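Local coordinates for methane monooxygenase hydroxylase, MmoD (Methylosinus sporium, PDB 6D7K), which binds the hydroxylase of soluble methane monooxygenase and probably restrains its activity, at residues I19-A27 / V62-D73. Sequence-based numbering, arbitrary orientation.
Sequences IHSDARYEA and VAHVLSHFKRQD
Tyr25 lies beside Leu66 and Ala27 beside Val62 as strand 25-27 runs nearly antiparallel (163°) to helix 62-73, their axes 10.4 Å apart. The helix packs across one face of a four-stranded antiparallel sheet, here on the hairpin of its first two strands, where a classic beta bulge sets two residues, Ile19 and His20, opposite Ala27. Leu66 forks between two rings: CD1 sits over the centre of the His20 imidazole, 3.5 Å from its centroid, while CD2 makes a CH-pi contact over one face of the Tyr25 ring. Val62 CG1 meets Ala27 CB at 3.4 Å. In the turn, Asp22 OD1 accepts from the backbone N of Arg24, closing an Asx turn, and from that of Tyr25, extending it to an Asx motif; OD2 receives His20 NE2 (2.9 Å) and Lys70 NZ (2.6 Å) from opposite faces of the carboxylate plane. Lys70 reaches it by bending its last torsion (chi4 -83°). With an alanine here instead of Asp22, the Lys70 ammonium would probably lack its counter-charge and the His20 ring would be freer to turn. Farther along, Arg24 NH2 forms a salt bridge with Asp73 OD2, its hydrogen bond weak, and Arg42 NE of strand 36-42 also hydrogen-bonds Tyr25 OH. That hydroxyl donates to the syn lone pair of Asp73 OD2 at 2.6 Å, ring and carboxylate almost coplanar (5°).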
loop_
_atom_site.group_PDB
_atom_site.type_symbol
_atom_site.label_atom_id
_atom_site.label_comp_id
_atom_site.label_asym_id
_atom_site.label_seq_id
_atom_site.Cartn_x
_atom_site.Cartn_y
_atom_site.Cartn_z
ATOM N N ILE H 19 -24.314 -0.899 -21.474
ATOM C CA ILE H 19 -25.476 -1.620 -20.969
ATOM C C ILE H 19 -26.173 -0.919 -19.802
ATOM O O ILE H 19 -27.306 -1.298 -19.462
ATOM C CB ILE H 19 -25.122 -3.080 -20.588
ATOM C CG1 ILE H 19 -23.996 -3.151 -19.550
ATOM C CG2 ILE H 19 -24.753 -3.886 -21.822
ATOM C CD1 ILE H 19 -23.826 -4.540 -18.920
ATOM N N HIS H 20 -25.557 0.089 -19.188
ATOM C CA HIS H 20 -26.239 0.866 -18.153
ATOM C C HIS H 20 -25.733 2.297 -18.167
ATOM O O HIS H 20 -24.538 2.542 -18.341
ATOM C CB HIS H 20 -26.035 0.273 -16.758
ATOM C CG HIS H 20 -26.912 0.883 -15.717
ATOM N ND1 HIS H 20 -28.154 0.375 -15.408
ATOM C CD2 HIS H 20 -26.730 1.954 -14.910
ATOM C CE1 HIS H 20 -28.704 1.115 -14.459
ATOM N NE2 HIS H 20 -27.855 2.075 -14.133
ATOM N N SER H 21 -26.652 3.238 -17.984
ATOM C CA SER H 21 -26.303 4.654 -17.952
ATOM C C SER H 21 -27.386 5.372 -17.182
ATOM O O SER H 21 -28.541 5.369 -17.603
ATOM C CB SER H 21 -26.176 5.235 -19.343
ATOM O OG SER H 21 -25.427 6.436 -19.287
ATOM N N ASP H 22 -27.027 5.949 -16.045
ATOM C CA ASP H 22 -27.925 6.836 -15.329
ATOM C C ASP H 22 -27.084 7.994 -14.795
ATOM O O ASP H 22 -25.927 8.181 -15.197
ATOM C CB ASP H 22 -28.719 6.062 -14.265
ATOM C CG ASP H 22 -27.844 5.502 -13.157
ATOM O OD1 ASP H 22 -26.745 6.045 -12.893
ATOM O OD2 ASP H 22 -28.268 4.505 -12.534
ATOM N N ALA H 23 -27.668 8.800 -13.902
ATOM C CA ALA H 23 -26.991 10.034 -13.499
ATOM C C ALA H 23 -25.596 9.765 -12.942
ATOM O O ALA H 23 -24.693 10.592 -13.114
ATOM C CB ALA H 23 -27.827 10.787 -12.469
ATOM N N ARG H 24 -25.401 8.616 -12.288
ATOM C CA ARG H 24 -24.179 8.329 -11.561
ATOM C C ARG H 24 -23.433 7.092 -12.034
ATOM O O ARG H 24 -22.210 7.062 -11.910
ATOM C CB ARG H 24 -24.474 8.181 -10.057
ATOM C CG ARG H 24 -24.028 9.392 -9.224
ATOM C CD ARG H 24 -24.536 9.346 -7.774
ATOM N NE ARG H 24 -24.047 8.188 -7.027
ATOM C CZ ARG H 24 -23.036 8.218 -6.161
ATOM N NH1 ARG H 24 -22.392 9.350 -5.925
ATOM N NH2 ARG H 24 -22.665 7.108 -5.533
ATOM N N TYR H 25 -24.105 6.076 -12.572
ATOM C CA TYR H 25 -23.443 4.819 -12.913
ATOM C C TYR H 25 -23.442 4.573 -14.417
ATOM O O TYR H 25 -24.374 4.959 -15.119
ATOM C CB TYR H 25 -24.101 3.656 -12.187
ATOM C CG TYR H 25 -23.841 3.677 -10.693
ATOM C CD1 TYR H 25 -22.600 3.291 -10.172
ATOM C CD2 TYR H 25 -24.826 4.081 -9.799
ATOM C CE1 TYR H 25 -22.356 3.302 -8.799
ATOM C CE2 TYR H 25 -24.591 4.093 -8.425
ATOM C CZ TYR H 25 -23.356 3.707 -7.932
ATOM O OH TYR H 25 -23.119 3.734 -6.575
ATOM N N GLU H 26 -22.365 3.964 -14.909
ATOM C CA GLU H 26 -22.304 3.424 -16.259
ATOM C C GLU H 26 -21.748 2.007 -16.194
ATOM O O GLU H 26 -20.936 1.696 -15.318
ATOM C CB GLU H 26 -21.428 4.275 -17.175
ATOM C CG GLU H 26 -21.981 5.658 -17.417
ATOM C CD GLU H 26 -21.348 6.348 -18.616
ATOM O OE1 GLU H 26 -20.125 6.619 -18.571
ATOM O OE2 GLU H 26 -22.080 6.611 -19.606
ATOM N N ALA H 27 -22.176 1.144 -17.123
ATOM C CA ALA H 27 -21.598 -0.195 -17.216
ATOM C C ALA H 27 -21.410 -0.588 -18.673
ATOM O O ALA H 27 -22.305 -0.389 -19.496
ATOM C CB ALA H 27 -22.467 -1.229 -16.498
ATOM N N VAL H 62 -24.447 -7.024 -13.908
ATOM C CA VAL H 62 -24.301 -5.602 -13.619
ATOM C C VAL H 62 -25.496 -5.111 -12.814
ATOM O O VAL H 62 -25.355 -4.240 -11.939
ATOM C CB VAL H 62 -24.107 -4.797 -14.927
ATOM C CG1 VAL H 62 -24.480 -3.334 -14.725
ATOM C CG2 VAL H 62 -22.672 -4.934 -15.456
ATOM N N ALA H 63 -26.683 -5.673 -13.066
ATOM C CA ALA H 63 -27.859 -5.239 -12.314
ATOM C C ALA H 63 -27.760 -5.661 -10.844
ATOM O O ALA H 63 -28.125 -4.897 -9.942
ATOM C CB ALA H 63 -29.138 -5.767 -12.968
ATOM N N HIS H 64 -27.259 -6.864 -10.576
ATOM C CA HIS H 64 -27.086 -7.285 -9.192
ATOM C C HIS H 64 -26.144 -6.337 -8.465
ATOM O O HIS H 64 -26.485 -5.782 -7.415
ATOM C CB HIS H 64 -26.540 -8.713 -9.137
ATOM C CG HIS H 64 -27.567 -9.781 -9.353
ATOM N ND1 HIS H 64 -28.817 -9.747 -8.773
ATOM C CD2 HIS H 64 -27.511 -10.941 -10.056
ATOM C CE1 HIS H 64 -29.492 -10.826 -9.127
ATOM N NE2 HIS H 64 -28.723 -11.563 -9.909
ATOM N N VAL H 65 -24.941 -6.147 -9.016
ATOM C CA VAL H 65 -23.926 -5.324 -8.358
ATOM C C VAL H 65 -24.418 -3.900 -8.168
ATOM O O VAL H 65 -24.109 -3.260 -7.156
ATOM C CB VAL H 65 -22.615 -5.330 -9.156
ATOM C CG1 VAL H 65 -21.595 -4.483 -8.431
ATOM C CG2 VAL H 65 -22.110 -6.746 -9.396
ATOM N N LEU H 66 -25.161 -3.365 -9.149
ATOM C CA LEU H 66 -25.680 -1.999 -9.025
ATOM C C LEU H 66 -26.743 -1.903 -7.935
ATOM O O LEU H 66 -26.768 -0.936 -7.169
ATOM C CB LEU H 66 -26.232 -1.509 -10.365
ATOM C CG LEU H 66 -25.186 -1.142 -11.423
ATOM C CD1 LEU H 66 -25.842 -0.601 -12.661
ATOM C CD2 LEU H 66 -24.203 -0.136 -10.893
ATOM N N SER H 67 -27.635 -2.885 -7.848
ATOM C CA SER H 67 -28.572 -2.884 -6.734
ATOM C C SER H 67 -27.825 -2.752 -5.420
ATOM O O SER H 67 -28.297 -2.090 -4.491
ATOM C CB SER H 67 -29.415 -4.156 -6.760
ATOM O OG SER H 67 -29.490 -4.756 -5.485
ATOM N N HIS H 68 -26.635 -3.341 -5.340
ATOM C CA HIS H 68 -25.868 -3.295 -4.106
ATOM C C HIS H 68 -25.280 -1.909 -3.908
ATOM O O HIS H 68 -25.443 -1.304 -2.845
ATOM C CB HIS H 68 -24.783 -4.385 -4.125
ATOM C CG HIS H 68 -23.646 -4.136 -3.186
ATOM N ND1 HIS H 68 -23.806 -4.090 -1.816
ATOM C CD2 HIS H 68 -22.333 -3.906 -3.420
ATOM C CE1 HIS H 68 -22.640 -3.830 -1.249
ATOM N NE2 HIS H 68 -21.728 -3.719 -2.200
ATOM N N PHE H 69 -24.618 -1.382 -4.938
ATOM C CA PHE H 69 -24.116 -0.013 -4.886
ATOM C C PHE H 69 -25.214 0.982 -4.530
ATOM O O PHE H 69 -25.044 1.815 -3.634
ATOM C CB PHE H 69 -23.464 0.348 -6.220
ATOM C CG PHE H 69 -22.164 -0.349 -6.450
ATOM C CD1 PHE H 69 -21.620 -1.149 -5.468
ATOM C CD2 PHE H 69 -21.475 -0.200 -7.628
ATOM C CE1 PHE H 69 -20.409 -1.796 -5.669
ATOM C CE2 PHE H 69 -20.258 -0.848 -7.832
ATOM C CZ PHE H 69 -19.733 -1.639 -6.859
ATOM N N LYS H 70 -26.354 0.915 -5.218
ATOM C CA LYS H 70 -27.406 1.901 -4.970
ATOM C C LYS H 70 -27.944 1.802 -3.547
ATOM O O LYS H 70 -28.216 2.826 -2.913
ATOM C CB LYS H 70 -28.533 1.746 -5.996
ATOM C CG LYS H 70 -28.104 2.126 -7.404
ATOM C CD LYS H 70 -29.206 1.883 -8.412
ATOM C CE LYS H 70 -28.736 2.178 -9.828
ATOM N NZ LYS H 70 -28.820 3.620 -10.153
ATOM N N ARG H 71 -28.097 0.581 -3.027
ATOM C CA ARG H 71 -28.450 0.404 -1.621
ATOM C C ARG H 71 -27.436 1.076 -0.702
ATOM O O ARG H 71 -27.811 1.680 0.309
ATOM C CB ARG H 71 -28.549 -1.084 -1.291
ATOM C CG ARG H 71 -29.935 -1.551 -0.927
ATOM C CD ARG H 71 -29.943 -3.039 -0.670
ATOM N NE ARG H 71 -30.523 -3.792 -1.781
ATOM C CZ ARG H 71 -31.814 -4.108 -1.867
ATOM N NH1 ARG H 71 -32.641 -3.725 -0.901
ATOM N NH2 ARG H 71 -32.276 -4.804 -2.911
ATOM N N GLN H 72 -26.146 0.967 -1.028
ATOM C CA GLN H 72 -25.128 1.658 -0.244
ATOM C C GLN H 72 -25.362 3.158 -0.277
ATOM O O GLN H 72 -25.357 3.823 0.765
ATOM C CB GLN H 72 -23.720 1.314 -0.755
ATOM C CG GLN H 72 -23.274 -0.111 -0.415
ATOM C CD GLN H 72 -21.765 -0.340 -0.504
ATOM O OE1 GLN H 72 -21.131 -0.056 -1.528
ATOM N NE2 GLN H 72 -21.187 -0.872 0.576
ATOM N N ASP H 73 -25.583 3.708 -1.469
ATOM C CA ASP H 73 -25.865 5.134 -1.585
ATOM C C ASP H 73 -27.126 5.507 -0.812
ATOM O O ASP H 73 -27.113 6.427 0.010
ATOM C CB ASP H 73 -25.984 5.514 -3.059
ATOM C CG ASP H 73 -24.772 5.092 -3.867
ATOM O OD1 ASP H 73 -23.698 4.878 -3.257
ATOM O OD2 ASP H 73 -24.894 4.974 -5.106
#